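Local structure of metallo-carboxypeptidase (Pseudomonas aeruginosa, 4A37) at residues A[173-178]-A[268-273]. The protein binds zinc and, as a member of the M14 carboxypeptidase family, probably removes residues from the C-terminal ends of peptide or protein chains. Numbering follows the deposited sequence.
With ZN (zinc ion), chain C.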
loop_
_atom_site.group_PDB
_atom_site.type_symbol
_atom_site.label_atom_id
_atom_site.label_comp_id
_atom_site.label_asym_id
_atom_site.label_seq_id
_atom_site.Cartn_x
_atom_site.Cartn_y
_atom_site.Cartn_z
ATOM N N LEU A 173 -11.619 14.167 6.326
ATOM C CA LEU A 173 -11.441 13.017 5.438
ATOM C C LEU A 173 -10.120 12.318 5.753
ATOM O O LEU A 173 -9.047 12.895 5.582
ATOM C CB LEU A 173 -11.464 13.476 3.976
ATOM C CG LEU A 173 -12.552 14.498 3.627
ATOM C CD1 LEU A 173 -12.545 14.728 2.128
ATOM C CD2 LEU A 173 -13.924 14.019 4.088
ATOM N N TRP A 174 -10.211 11.068 6.206
ATOM C CA TRP A 174 -9.035 10.286 6.587
ATOM C C TRP A 174 -8.557 9.284 5.554
ATOM O O TRP A 174 -9.354 8.563 4.958
ATOM C CB TRP A 174 -9.305 9.521 7.885
ATOM C CG TRP A 174 -9.461 10.383 9.094
ATOM C CD1 TRP A 174 -10.481 11.253 9.361
ATOM C CD2 TRP A 174 -8.564 10.458 10.210
ATOM N NE1 TRP A 174 -10.274 11.865 10.576
ATOM C CE2 TRP A 174 -9.106 11.397 11.118
ATOM C CE3 TRP A 174 -7.356 9.825 10.531
ATOM C CZ2 TRP A 174 -8.479 11.719 12.329
ATOM C CZ3 TRP A 174 -6.729 10.146 11.740
ATOM C CH2 TRP A 174 -7.295 11.086 12.621
ATOM N N VAL A 175 -7.244 9.248 5.351
ATOM C CA VAL A 175 -6.624 8.309 4.420
ATOM C C VAL A 175 -5.356 7.784 5.079
ATOM O O VAL A 175 -4.460 8.567 5.388
ATOM C CB VAL A 175 -6.210 8.986 3.094
ATOM C CG1 VAL A 175 -5.587 7.954 2.157
ATOM C CG2 VAL A 175 -7.409 9.664 2.448
ATOM N N ILE A 176 -5.283 6.476 5.319
ATOM C CA ILE A 176 -4.081 5.896 5.915
ATOM C C ILE A 176 -3.563 4.833 4.958
ATOM O O ILE A 176 -4.340 4.249 4.185
ATOM C CB ILE A 176 -4.348 5.281 7.322
ATOM C CG1 ILE A 176 -5.204 4.016 7.220
ATOM C CG2 ILE A 176 -5.064 6.295 8.194
ATOM C CD1 ILE A 176 -5.384 3.303 8.561
ATOM N N ALA A 177 -2.260 4.573 4.993
ATOM C CA ALA A 177 -1.694 3.608 4.062
ATOM C C ALA A 177 -0.645 2.643 4.594
ATOM O O ALA A 177 0.028 2.890 5.588
ATOM C CB ALA A 177 -1.124 4.347 2.846
ATOM N N GLN A 178 -0.544 1.520 3.898
ATOM C CA GLN A 178 0.427 0.481 4.174
ATOM C C GLN A 178 0.427 -0.131 5.571
ATOM O O GLN A 178 1.481 -0.232 6.214
ATOM C CB GLN A 178 1.828 1.003 3.823
ATOM C CG GLN A 178 2.716 -0.047 3.162
ATOM C CD GLN A 178 3.909 0.541 2.423
ATOM O OE1 GLN A 178 3.789 1.556 1.736
ATOM N NE2 GLN A 178 5.058 -0.114 2.535
ATOM N N LEU A 268 -15.020 10.379 6.480
ATOM C CA LEU A 268 -14.632 9.538 5.353
ATOM C C LEU A 268 -13.347 8.826 5.737
ATOM O O LEU A 268 -12.457 9.422 6.354
ATOM C CB LEU A 268 -14.369 10.347 4.084
ATOM C CG LEU A 268 -13.757 9.407 3.032
ATOM C CD1 LEU A 268 -14.818 8.989 2.040
ATOM C CD2 LEU A 268 -12.601 10.075 2.331
ATOM N N PHE A 269 -13.245 7.558 5.355
ATOM C CA PHE A 269 -12.068 6.766 5.661
ATOM C C PHE A 269 -11.672 5.871 4.497
ATOM O O PHE A 269 -12.481 5.090 3.989
ATOM C CB PHE A 269 -12.320 5.887 6.891
ATOM C CG PHE A 269 -11.145 5.024 7.271
ATOM C CD1 PHE A 269 -9.961 5.597 7.727
ATOM C CD2 PHE A 269 -11.221 3.638 7.168
ATOM C CE1 PHE A 269 -8.869 4.803 8.080
ATOM C CE2 PHE A 269 -10.133 2.832 7.518
ATOM C CZ PHE A 269 -8.952 3.423 7.975
ATOM N N LEU A 270 -10.423 6.009 4.074
ATOM C CA LEU A 270 -9.857 5.205 3.002
ATOM C C LEU A 270 -8.613 4.541 3.569
ATOM O O LEU A 270 -7.737 5.209 4.134
ATOM C CB LEU A 270 -9.477 6.077 1.803
ATOM C CG LEU A 270 -10.620 6.805 1.092
ATOM C CD1 LEU A 270 -10.067 7.542 -0.114
ATOM C CD2 LEU A 270 -11.683 5.797 0.658
ATOM N N ASP A 271 -8.557 3.221 3.428
ATOM C CA ASP A 271 -7.446 2.402 3.916
ATOM C C ASP A 271 -6.780 1.836 2.661
ATOM O O ASP A 271 -7.342 0.987 1.963
ATOM C CB ASP A 271 -8.018 1.306 4.824
ATOM C CG ASP A 271 -6.954 0.441 5.482
ATOM O OD1 ASP A 271 -5.787 0.867 5.599
ATOM O OD2 ASP A 271 -7.309 -0.675 5.917
ATOM N N ILE A 272 -5.576 2.322 2.378
ATOM C CA ILE A 272 -4.848 1.949 1.172
ATOM C C ILE A 272 -4.000 0.691 1.296
ATOM O O ILE A 272 -3.087 0.621 2.122
ATOM C CB ILE A 272 -3.957 3.129 0.699
ATOM C CG1 ILE A 272 -4.735 4.451 0.789
ATOM C CG2 ILE A 272 -3.489 2.880 -0.729
ATOM C CD1 ILE A 272 -6.050 4.487 0.024
ATOM N N HIS A 273 -4.290 -0.283 0.431
ATOM C CA HIS A 273 -3.621 -1.585 0.419
ATOM C C HIS A 273 -3.170 -2.035 -0.971
ATOM O O HIS A 273 -3.353 -1.341 -1.967
ATOM C CB HIS A 273 -4.587 -2.670 0.918
ATOM C CG HIS A 273 -4.942 -2.575 2.365
ATOM N ND1 HIS A 273 -4.444 -3.450 3.303
ATOM C CD2 HIS A 273 -5.796 -1.757 3.029
ATOM C CE1 HIS A 273 -4.975 -3.182 4.481
ATOM N NE2 HIS A 273 -5.798 -2.158 4.343
HETATM ZN ZN ZN C . -3.193 -5.072 2.898
HETATM O O HOH W 1 -4.577 -6.266 1.789
#
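Ile-176 lays its CD1 methyl against the rim of the Phe-269 ring, 3.6 Å from CZ, where two parallel strands run side by side in the mixed central sheet of the M14 carboxypeptidase fold. A chi1 of 70° places CG1 of Ile-176 in the cleft flanked by its backbone N and C, a rotamer that carries the CG1-CD1 arm across to the neighbouring strand. There it meets both the ring edge and, 3.6 Å from CG1, the OD1 oxygen of Asp-271. The beta-carbon of Trp-174 reaches the same ring edge at CD1, while its indole turns off to stack on Tyr-215, and NE1 donates a hydrogen bond to Gly-265 O. The apolar groups of Trp-174, Ile-176 and Phe-269 thus share this face with a carboxylate. The opposite face carries Leu-173, Val-175 and Ala-177 beside Leu-268, Leu-270 and Ile-272, and helix 185-196 packs on part of it. Here Val-175 runs alongside Leu-270, whereas its CG1 touches CG1 of Ile-272 at 3.9 Å. The small Ala-177 methyl packs against the branched Ile-272, CB to CB 3.8 Å. Backbone bonds alternate between the strands from Trp-174 N to Gln-178 N; the straightest, Ile-272 N to Ile-176 O, has an N-H...O angle of 178°. Beyond Ala-177 the chain turns out of the strand toward the zinc ligands His-180 and Glu-183. On the other strand His-273 supplies the third protein ligand, its ND1 2.1 Å from the zinc ion. Asp-271, held at OD1 by Gln-179, steadies that imidazole and would probably make it a stronger donor to the metal: His-273 NE2 gives a 2.6 Å hydrogen bond to Asp-271 OD2, which lies in the imidazole plane, whereas NE2 approaches from above the carboxylate plane.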